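Endo-beta-1,4-glucanase (cellulase B) (Bacillus halodurans, PDB 4V2X) probably cleaves beta-1,4-glucan chains through a family 5 glycoside hydrolase module, with Ig-like and CBM46 modules attached, the latter contributing to xyloglucan and mixed-linkage glucan hydrolysis. Local coordinates at residues 398-403 against 455-460; 509-512 against 518-521; 559-564 against 569-574. One frame throughout, in Å; residues are numbered along the deposited sequence.

Three contacts outside the catalytic barrel illustrate three ways in which strands and loops are held within beta modules. Interaction 1 lies in the X2 (Ig-like) range and ties a turn after one strand to the loop that leads into another through a single side-chain amide. Interactions 2 and 3 belong to the CBM46 range, have centres 10 Å apart and share a sheet, because strands 506-513 and 556-564 are neighbours. Glu510 OE2 lies 2.7 Å from His563 NE2, and Ala511 packs against Leu560, which couples the two directly. Interaction 1 stands apart, its nearest atoms about 20 Å from interaction 2 and about 10 Å from interaction 3. All three are remote from the calcium sites.

Interaction 1 of 3, residues 398-403 against 455-460; sequences LKQGDR and GTLGTN
Gln400 spans the gap to Gly455 and Leu457 with its side chain alone, a small surface contact in which one amide does both the polar and the apolar work. The polar part is one hydrogen bond: Gln400 NE2 donates to Gly455 O over 2.5 Å, a distance so short that its exact value deserves caution. The approach to the carbonyl is fairly direct, with a C=O...donor angle of 154°, and the acceptor sits slightly out of the plane of the glutamine amide. The side chain is extended beyond CG, and with CG turned anti to the backbone N (chi1 -166°) the amide reaches across to Gly455.

The apolar part is the approach of Leu457, whose side chain crosses that of Gln400 at about a right angle. Its CD2 methyl is 3.4 Å from Gln400 NE2 and 3.6 Å from Gln400 CD, and lies over one face of the amide. Each side is also braced internally. A type II turn runs from Lys399 to Asp402, closed by the backbone bond from Asp402 N to Lys399 O, and Asn460 ND2 bonds to Thr456 O at 2.8 Å, steadying the loop that presents the acceptor. Gly455 has the positive phi that ends the preceding helix, a conformation that favours glycine.

Strand 473-480 lies between strands 395-399 and 458-467 in the mixed sheet of the Ig-like module, so the hydrogen bond from the glutamine amide links its two neighbours at the C-terminal end of this intervening strand. Thr479 touches both Gln400 and Leu457, Arg481 does likewise from the following loop, and helix 445-452 packs against Leu398 and Asn460.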
loop_
_atom_site.group_PDB
_atom_site.type_symbol
_atom_site.label_atom_id
_atom_site.label_comp_id
_atom_site.label_asym_id
_atom_site.label_seq_id
_atom_site.Cartn_x
_atom_site.Cartn_y
_atom_site.Cartn_z
ATOM N N LEU A 398 -22.065 -53.728 10.428
ATOM C CA LEU A 398 -23.023 -54.792 10.707
ATOM C C LEU A 398 -23.129 -54.995 12.214
ATOM O O LEU A 398 -22.128 -55.252 12.871
ATOM C CB LEU A 398 -22.547 -56.086 10.056
ATOM C CG LEU A 398 -22.222 -56.014 8.562
ATOM C CD1 LEU A 398 -21.576 -57.304 8.097
ATOM C CD2 LEU A 398 -23.479 -55.713 7.764
ATOM N N LYS A 399 -24.343 -54.893 12.756
ATOM C CA LYS A 399 -24.556 -55.079 14.192
ATOM C C LYS A 399 -24.472 -56.572 14.519
ATOM O O LYS A 399 -25.243 -57.374 13.991
ATOM C CB LYS A 399 -25.915 -54.513 14.610
ATOM C CG LYS A 399 -26.225 -54.625 16.100
ATOM C CD LYS A 399 -25.695 -53.451 16.904
ATOM C CE LYS A 399 -26.322 -53.406 18.287
ATOM N NZ LYS A 399 -27.772 -53.062 18.261
ATOM N N GLN A 400 -23.530 -56.940 15.382
ATOM C CA GLN A 400 -23.355 -58.333 15.771
ATOM C C GLN A 400 -24.648 -58.832 16.400
ATOM O O GLN A 400 -25.251 -58.141 17.222
ATOM C CB GLN A 400 -22.204 -58.473 16.766
ATOM C CG GLN A 400 -21.721 -59.900 16.980
ATOM C CD GLN A 400 -20.845 -60.017 18.210
ATOM O OE1 GLN A 400 -21.223 -59.566 19.283
ATOM N NE2 GLN A 400 -19.665 -60.608 18.058
ATOM N N GLY A 401 -25.087 -60.016 15.990
ATOM C CA GLY A 401 -26.330 -60.580 16.497
ATOM C C GLY A 401 -27.557 -60.325 15.636
ATOM O O GLY A 401 -28.546 -61.054 15.751
ATOM N N ASP A 402 -27.512 -59.293 14.789
ATOM C CA ASP A 402 -28.631 -58.975 13.895
ATOM C C ASP A 402 -28.525 -59.744 12.598
ATOM O O ASP A 402 -27.431 -60.080 12.150
ATOM C CB ASP A 402 -28.672 -57.481 13.559
ATOM C CG ASP A 402 -29.238 -56.640 14.682
ATOM O OD1 ASP A 402 -29.540 -57.195 15.755
ATOM O OD2 ASP A 402 -29.391 -55.420 14.480
ATOM N N ARG A 403 -29.668 -60.006 11.983
ATOM C CA ARG A 403 -29.687 -60.587 10.650
ATOM C C ARG A 403 -28.998 -59.626 9.691
ATOM O O ARG A 403 -29.265 -58.430 9.705
ATOM C CB ARG A 403 -31.122 -60.851 10.204
ATOM C CG ARG A 403 -31.246 -61.502 8.831
ATOM C CD ARG A 403 -32.607 -62.168 8.642
ATOM N NE ARG A 403 -33.658 -61.437 9.343
ATOM C CZ ARG A 403 -34.173 -60.279 8.939
ATOM N NH1 ARG A 403 -33.755 -59.704 7.811
ATOM N NH2 ARG A 403 -35.113 -59.683 9.668
ATOM N N GLY A 455 -18.958 -62.901 12.857
ATOM C CA GLY A 455 -19.337 -61.942 13.892
ATOM C C GLY A 455 -18.193 -61.491 14.784
ATOM O O GLY A 455 -18.430 -60.922 15.855
ATOM N N THR A 456 -16.954 -61.748 14.359
ATOM C CA THR A 456 -15.776 -61.228 15.041
ATOM C C THR A 456 -15.863 -59.710 14.975
ATOM O O THR A 456 -16.181 -59.168 13.927
ATOM C CB THR A 456 -14.486 -61.687 14.339
ATOM O OG1 THR A 456 -14.474 -63.119 14.252
ATOM C CG2 THR A 456 -13.252 -61.211 15.089
ATOM N N LEU A 457 -15.592 -59.026 16.084
ATOM C CA LEU A 457 -15.761 -57.570 16.128
ATOM C C LEU A 457 -14.611 -56.872 15.416
ATOM O O LEU A 457 -13.476 -57.346 15.448
ATOM C CB LEU A 457 -15.865 -57.078 17.573
ATOM C CG LEU A 457 -17.020 -57.686 18.374
ATOM C CD1 LEU A 457 -17.049 -57.126 19.790
ATOM C CD2 LEU A 457 -18.353 -57.459 17.680
ATOM N N GLY A 458 -14.922 -55.752 14.767
ATOM C CA GLY A 458 -13.941 -54.981 14.020
ATOM C C GLY A 458 -14.052 -55.290 12.543
ATOM O O GLY A 458 -15.077 -55.806 12.075
ATOM N N THR A 459 -12.989 -54.997 11.808
ATOM C CA THR A 459 -13.012 -55.129 10.356
ATOM C C THR A 459 -12.867 -56.587 9.939
ATOM O O THR A 459 -11.843 -57.212 10.210
ATOM C CB THR A 459 -11.906 -54.279 9.701
ATOM O OG1 THR A 459 -12.066 -52.906 10.088
ATOM C CG2 THR A 459 -11.976 -54.388 8.179
ATOM N N ASN A 460 -13.894 -57.108 9.267
ATOM C CA ASN A 460 -13.945 -58.505 8.830
ATOM C C ASN A 460 -13.347 -58.696 7.449
ATOM O O ASN A 460 -12.797 -59.746 7.142
ATOM C CB ASN A 460 -15.397 -59.005 8.783
ATOM C CG ASN A 460 -16.149 -58.756 10.074
ATOM O OD1 ASN A 460 -17.131 -58.004 10.098
ATOM N ND2 ASN A 460 -15.687 -59.373 11.157
#

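Interaction 2 of 3, residues 509-512 against 518-521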
loop_
_atom_site.group_PDB
_atom_site.type_symbol
_atom_site.label_atom_id
_atom_site.label_comp_id
_atom_site.label_asym_id
_atom_site.label_seq_id
_atom_site.Cartn_x
_atom_site.Cartn_y
_atom_site.Cartn_z
ATOM N N MET A 509 -16.424 -36.304 20.312
ATOM C CA MET A 509 -16.894 -36.301 21.687
ATOM C C MET A 509 -17.393 -34.906 22.027
ATOM O O MET A 509 -16.691 -33.926 21.791
ATOM C CB MET A 509 -15.766 -36.677 22.647
ATOM C CG MET A 509 -16.214 -36.794 24.099
ATOM S SD MET A 509 -14.874 -36.730 25.303
ATOM C CE MET A 509 -14.455 -34.988 25.275
ATOM N N GLU A 510 -18.603 -34.838 22.575
ATOM C CA GLU A 510 -19.135 -33.600 23.125
ATOM C C GLU A 510 -18.899 -33.536 24.624
ATOM O O GLU A 510 -18.863 -34.567 25.296
ATOM C CB GLU A 510 -20.640 -33.494 22.878
ATOM C CG GLU A 510 -21.042 -33.388 21.426
ATOM C CD GLU A 510 -22.531 -33.247 21.286
ATOM O OE1 GLU A 510 -23.026 -32.111 21.410
ATOM O OE2 GLU A 510 -23.194 -34.285 21.070
ATOM N N ALA A 511 -18.757 -32.322 25.137
ATOM C CA ALA A 511 -18.643 -32.079 26.575
ATOM C C ALA A 511 -19.449 -30.836 26.930
ATOM O O ALA A 511 -19.187 -29.748 26.405
ATOM C CB ALA A 511 -17.179 -31.913 26.977
ATOM N N VAL A 512 -20.447 -31.010 27.796
ATOM C CA VAL A 512 -21.281 -29.901 28.267
ATOM C C VAL A 512 -21.421 -29.994 29.778
ATOM O O VAL A 512 -21.412 -31.090 30.336
ATOM C CB VAL A 512 -22.682 -29.900 27.608
ATOM C CG1 VAL A 512 -22.562 -29.858 26.090
ATOM C CG2 VAL A 512 -23.503 -31.109 28.037
ATOM N N ASN A 518 -21.225 -25.172 27.207
ATOM C CA ASN A 518 -20.211 -26.113 26.749
ATOM C C ASN A 518 -19.007 -26.122 27.677
ATOM O O ASN A 518 -18.650 -25.085 28.241
ATOM C CB ASN A 518 -19.771 -25.765 25.336
ATOM C CG ASN A 518 -20.930 -25.722 24.367
ATOM O OD1 ASN A 518 -21.837 -26.557 24.426
ATOM N ND2 ASN A 518 -20.916 -24.747 23.478
ATOM N N ALA A 519 -18.382 -27.289 27.814
ATOM C CA ALA A 519 -17.246 -27.480 28.705
ATOM C C ALA A 519 -15.968 -27.719 27.914
ATOM O O ALA A 519 -16.002 -28.202 26.776
ATOM C CB ALA A 519 -17.510 -28.653 29.637
ATOM N N GLY A 520 -14.841 -27.369 28.516
ATOM C CA GLY A 520 -13.542 -27.674 27.920
ATOM C C GLY A 520 -13.066 -26.618 26.947
ATOM O O GLY A 520 -13.653 -25.539 26.841
ATOM N N PRO A 521 -11.960 -26.910 26.244
ATOM C CA PRO A 521 -11.383 -25.971 25.294
ATOM C C PRO A 521 -12.350 -25.629 24.168
ATOM O O PRO A 521 -13.210 -26.455 23.821
ATOM C CB PRO A 521 -10.162 -26.722 24.750
ATOM C CG PRO A 521 -9.868 -27.793 25.740
ATOM C CD PRO A 521 -11.181 -28.154 26.349
#
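Val512 and Asn518 form a single backbone bridge, their CA atoms 4.2 Å apart, where the chain leaves strand 506-513 and returns past it. Segment 509-512 is extended strand; 518-521 has no regular structure and meets it only briefly, so this is a local clasp and not another strand of the sheet. The bridge carries one hydrogen bond, from Ala519 N to Ala511 O, 2.9 Å long. It is nearly straight at the hydrogen, at 172°, yet the donor stands well above the carbonyl plane, 44° out of it, and so not on a lone pair.

Two pairs of side chains accompany the bond. Ala511 CB and Ala519 CB meet at 4.2 Å, a methyl-to-methyl contact; Ala519 CB also lies 3.8 Å from Ala511 O, the atom that accepts the backbone bond. In the other pair, Val512 CG1 comes within 3.8 Å of Asn518 OD1, the two side chains meeting at an oblique angle. The polar end of Asn518 is held elsewhere: ND2 donates to Asp523 O, farther along the same loop.

Lys528 NZ bonds to both Ala519 O and Pro521 O, pinning the loop from another part of its course, while Phe549 of helix 547-551 touches Ala511 and Pro521. The chemistry is therefore mostly backbone and loop-borne: one bond docks the returning chain on the outermost strand of the CBM46 sheet, the small methyls are compatible with the two backbones coming together, and a lysine and an asparagine, bonding to main-chain carbonyls, probably restrain the loop.

Interaction 3 of 3, residues 559-564 against 569-574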
loop_
_atom_site.group_PDB
_atom_site.type_symbol
_atom_site.label_atom_id
_atom_site.label_comp_id
_atom_site.label_asym_id
_atom_site.label_seq_id
_atom_site.Cartn_x
_atom_site.Cartn_y
_atom_site.Cartn_z
ATOM N N ARG A 559 -21.356 -33.693 31.245
ATOM C CA ARG A 559 -21.869 -34.804 30.459
ATOM C C ARG A 559 -21.073 -34.912 29.173
ATOM O O ARG A 559 -20.958 -33.942 28.418
ATOM C CB ARG A 559 -23.358 -34.630 30.133
ATOM C CG ARG A 559 -23.949 -35.817 29.383
ATOM C CD ARG A 559 -25.455 -35.666 29.178
ATOM N NE ARG A 559 -25.792 -34.424 28.478
ATOM C CZ ARG A 559 -25.669 -34.219 27.163
ATOM N NH1 ARG A 559 -25.215 -35.177 26.357
ATOM N NH2 ARG A 559 -26.004 -33.042 26.645
ATOM N N LEU A 560 -20.508 -36.091 28.943
ATOM C CA LEU A 560 -19.800 -36.390 27.713
ATOM C C LEU A 560 -20.708 -37.210 26.813
ATOM O O LEU A 560 -21.487 -38.033 27.296
ATOM C CB LEU A 560 -18.530 -37.185 28.011
ATOM C CG LEU A 560 -17.537 -36.550 28.976
ATOM C CD1 LEU A 560 -16.352 -37.480 29.173
ATOM C CD2 LEU A 560 -17.074 -35.192 28.482
ATOM N N THR A 561 -20.608 -36.986 25.510
ATOM C CA THR A 561 -21.332 -37.798 24.543
ATOM C C THR A 561 -20.343 -38.241 23.475
ATOM O O THR A 561 -19.765 -37.419 22.766
ATOM C CB THR A 561 -22.498 -37.029 23.907
ATOM O OG1 THR A 561 -23.350 -36.506 24.936
ATOM C CG2 THR A 561 -23.305 -37.940 22.976
ATOM N N PHE A 562 -20.139 -39.549 23.393
ATOM C CA PHE A 562 -19.236 -40.132 22.428
ATOM C C PHE A 562 -20.041 -40.605 21.238
ATOM O O PHE A 562 -20.983 -41.377 21.392
ATOM C CB PHE A 562 -18.463 -41.285 23.058
ATOM C CG PHE A 562 -17.550 -40.851 24.160
ATOM C CD1 PHE A 562 -18.011 -40.754 25.460
ATOM C CD2 PHE A 562 -16.228 -40.523 23.891
ATOM C CE1 PHE A 562 -17.167 -40.338 26.478
ATOM C CE2 PHE A 562 -15.380 -40.114 24.899
ATOM C CZ PHE A 562 -15.849 -40.023 26.197
ATOM N N HIS A 563 -19.660 -40.104 20.066
ATOM C CA HIS A 563 -20.303 -40.419 18.798
ATOM C C HIS A 563 -19.408 -41.357 18.014
ATOM O O HIS A 563 -18.257 -41.033 17.750
ATOM C CB HIS A 563 -20.505 -39.131 18.001
ATOM C CG HIS A 563 -21.383 -38.129 18.683
ATOM N ND1 HIS A 563 -22.739 -38.048 18.452
ATOM C CD2 HIS A 563 -21.102 -37.168 19.595
ATOM C CE1 HIS A 563 -23.254 -37.081 19.188
ATOM N NE2 HIS A 563 -22.282 -36.527 19.886
ATOM N N PHE A 564 -19.944 -42.516 17.640
ATOM C CA PHE A 564 -19.192 -43.511 16.875
ATOM C C PHE A 564 -19.697 -43.585 15.442
ATOM O O PHE A 564 -20.849 -43.265 15.159
ATOM C CB PHE A 564 -19.277 -44.882 17.554
ATOM C CG PHE A 564 -18.703 -44.895 18.939
ATOM C CD1 PHE A 564 -19.474 -44.507 20.028
ATOM C CD2 PHE A 564 -17.380 -45.261 19.151
ATOM C CE1 PHE A 564 -18.943 -44.500 21.308
ATOM C CE2 PHE A 564 -16.844 -45.254 20.425
ATOM C CZ PHE A 564 -17.626 -44.876 21.504
ATOM N N THR A 569 -24.152 -44.010 20.034
ATOM C CA THR A 569 -23.905 -42.844 20.869
ATOM C C THR A 569 -23.867 -43.344 22.300
ATOM O O THR A 569 -24.742 -44.102 22.708
ATOM C CB THR A 569 -25.043 -41.820 20.698
ATOM O OG1 THR A 569 -25.044 -41.348 19.345
ATOM C CG2 THR A 569 -24.887 -40.651 21.653
ATOM N N VAL A 570 -22.848 -42.948 23.058
ATOM C CA VAL A 570 -22.745 -43.344 24.458
ATOM C C VAL A 570 -22.517 -42.103 25.303
ATOM O O VAL A 570 -21.594 -41.344 25.033
ATOM C CB VAL A 570 -21.579 -44.336 24.682
ATOM C CG1 VAL A 570 -21.429 -44.672 26.161
ATOM C CG2 VAL A 570 -21.788 -45.601 23.866
ATOM N N ASN A 571 -23.362 -41.906 26.314
ATOM C CA ASN A 571 -23.170 -40.830 27.287
ATOM C C ASN A 571 -22.320 -41.285 28.452
ATOM O O ASN A 571 -22.246 -42.472 28.750
ATOM C CB ASN A 571 -24.510 -40.320 27.808
ATOM C CG ASN A 571 -25.359 -39.698 26.716
ATOM O OD1 ASN A 571 -26.539 -40.018 26.576
ATOM N ND2 ASN A 571 -24.765 -38.819 25.934
ATOM N N TYR A 572 -21.689 -40.324 29.116
ATOM C CA TYR A 572 -20.814 -40.600 30.249
ATOM C C TYR A 572 -20.766 -39.338 31.088
ATOM O O TYR A 572 -20.858 -38.234 30.556
ATOM C CB TYR A 572 -19.423 -40.980 29.749
ATOM C CG TYR A 572 -18.485 -41.588 30.770
ATOM C CD1 TYR A 572 -18.491 -42.959 31.026
ATOM C CD2 TYR A 572 -17.547 -40.804 31.440
ATOM C CE1 TYR A 572 -17.610 -43.521 31.936
ATOM C CE2 TYR A 572 -16.666 -41.360 32.355
ATOM C CZ TYR A 572 -16.705 -42.716 32.603
ATOM O OH TYR A 572 -15.829 -43.272 33.500
ATOM N N THR A 573 -20.640 -39.504 32.398
ATOM C CA THR A 573 -20.555 -38.375 33.298
ATOM C C THR A 573 -19.182 -38.309 33.949
ATOM O O THR A 573 -18.646 -39.323 34.401
ATOM C CB THR A 573 -21.646 -38.460 34.374
ATOM O OG1 THR A 573 -22.928 -38.463 33.733
ATOM C CG2 THR A 573 -21.562 -37.276 35.339
ATOM N N ILE A 574 -18.616 -37.109 33.990
ATOM C CA ILE A 574 -17.447 -36.861 34.826
ATOM C C ILE A 574 -17.750 -35.787 35.861
ATOM O O ILE A 574 -18.473 -34.825 35.596
ATOM C CB ILE A 574 -16.177 -36.504 34.024
ATOM C CG1 ILE A 574 -16.436 -35.343 33.067
ATOM C CG2 ILE A 574 -15.677 -37.723 33.260
ATOM C CD1 ILE A 574 -15.185 -34.713 32.502
#
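Strands 556-564 and 569-577 form a beta hairpin inside the antiparallel sheet of the CBM46 module, and Leu560 to Tyr572 and Phe562 to Val570 are its hydrogen-bonded pairs. The two strands run antiparallel with an angle of 154° between their directions. Four backbone bonds join them: Leu560 N to Tyr572 O at 2.7 Å and Tyr572 N to Leu560 O at 2.9 Å, then Phe562 N to Val570 O at 2.8 Å and Val570 N to Phe562 O at 3.0 Å. CA-H...O contacts supplement these rungs: Thr561 and Asn571 make theirs between the two hydrogen-bonded pairs, Arg559 and Thr569 just outside them.

The face bearing Leu560, Phe562, Val570 and Tyr572 is largely apolar. Phe562 and Tyr572 lie side by side, and the CB of Tyr572 comes to the edge of the phenylalanine ring, 4.0 Å from CE1. The tyrosine CG is swung to the side away from its own backbone N (chi1 -167°), which takes the ring end away from the partner strand and toward strand 484-491, where its OH bonds to Gln486 O. Leu560 CD1 reaches Ile574 CG2 at 4.1 Å, and Phe564 CE1 meets Val570 CG2 at 4.0 Å.

On the opposite face, Thr561 CG2 and Thr569 CG2 are squeezed to 3.4 Å. Nearby, Asn571 ND2 sits at the edge of the Arg559 guanidinium, near its plane, with the amide and guanidinium planes 86° apart. ND2 and the neighbouring NH1 are both donors, so this is proximity and not a bond.

The chemistry thus differs between the faces: aromatic and aliphatic groups look into the module toward Leu485, Met543 and Leu545, whereas polar and charged groups gather on the other.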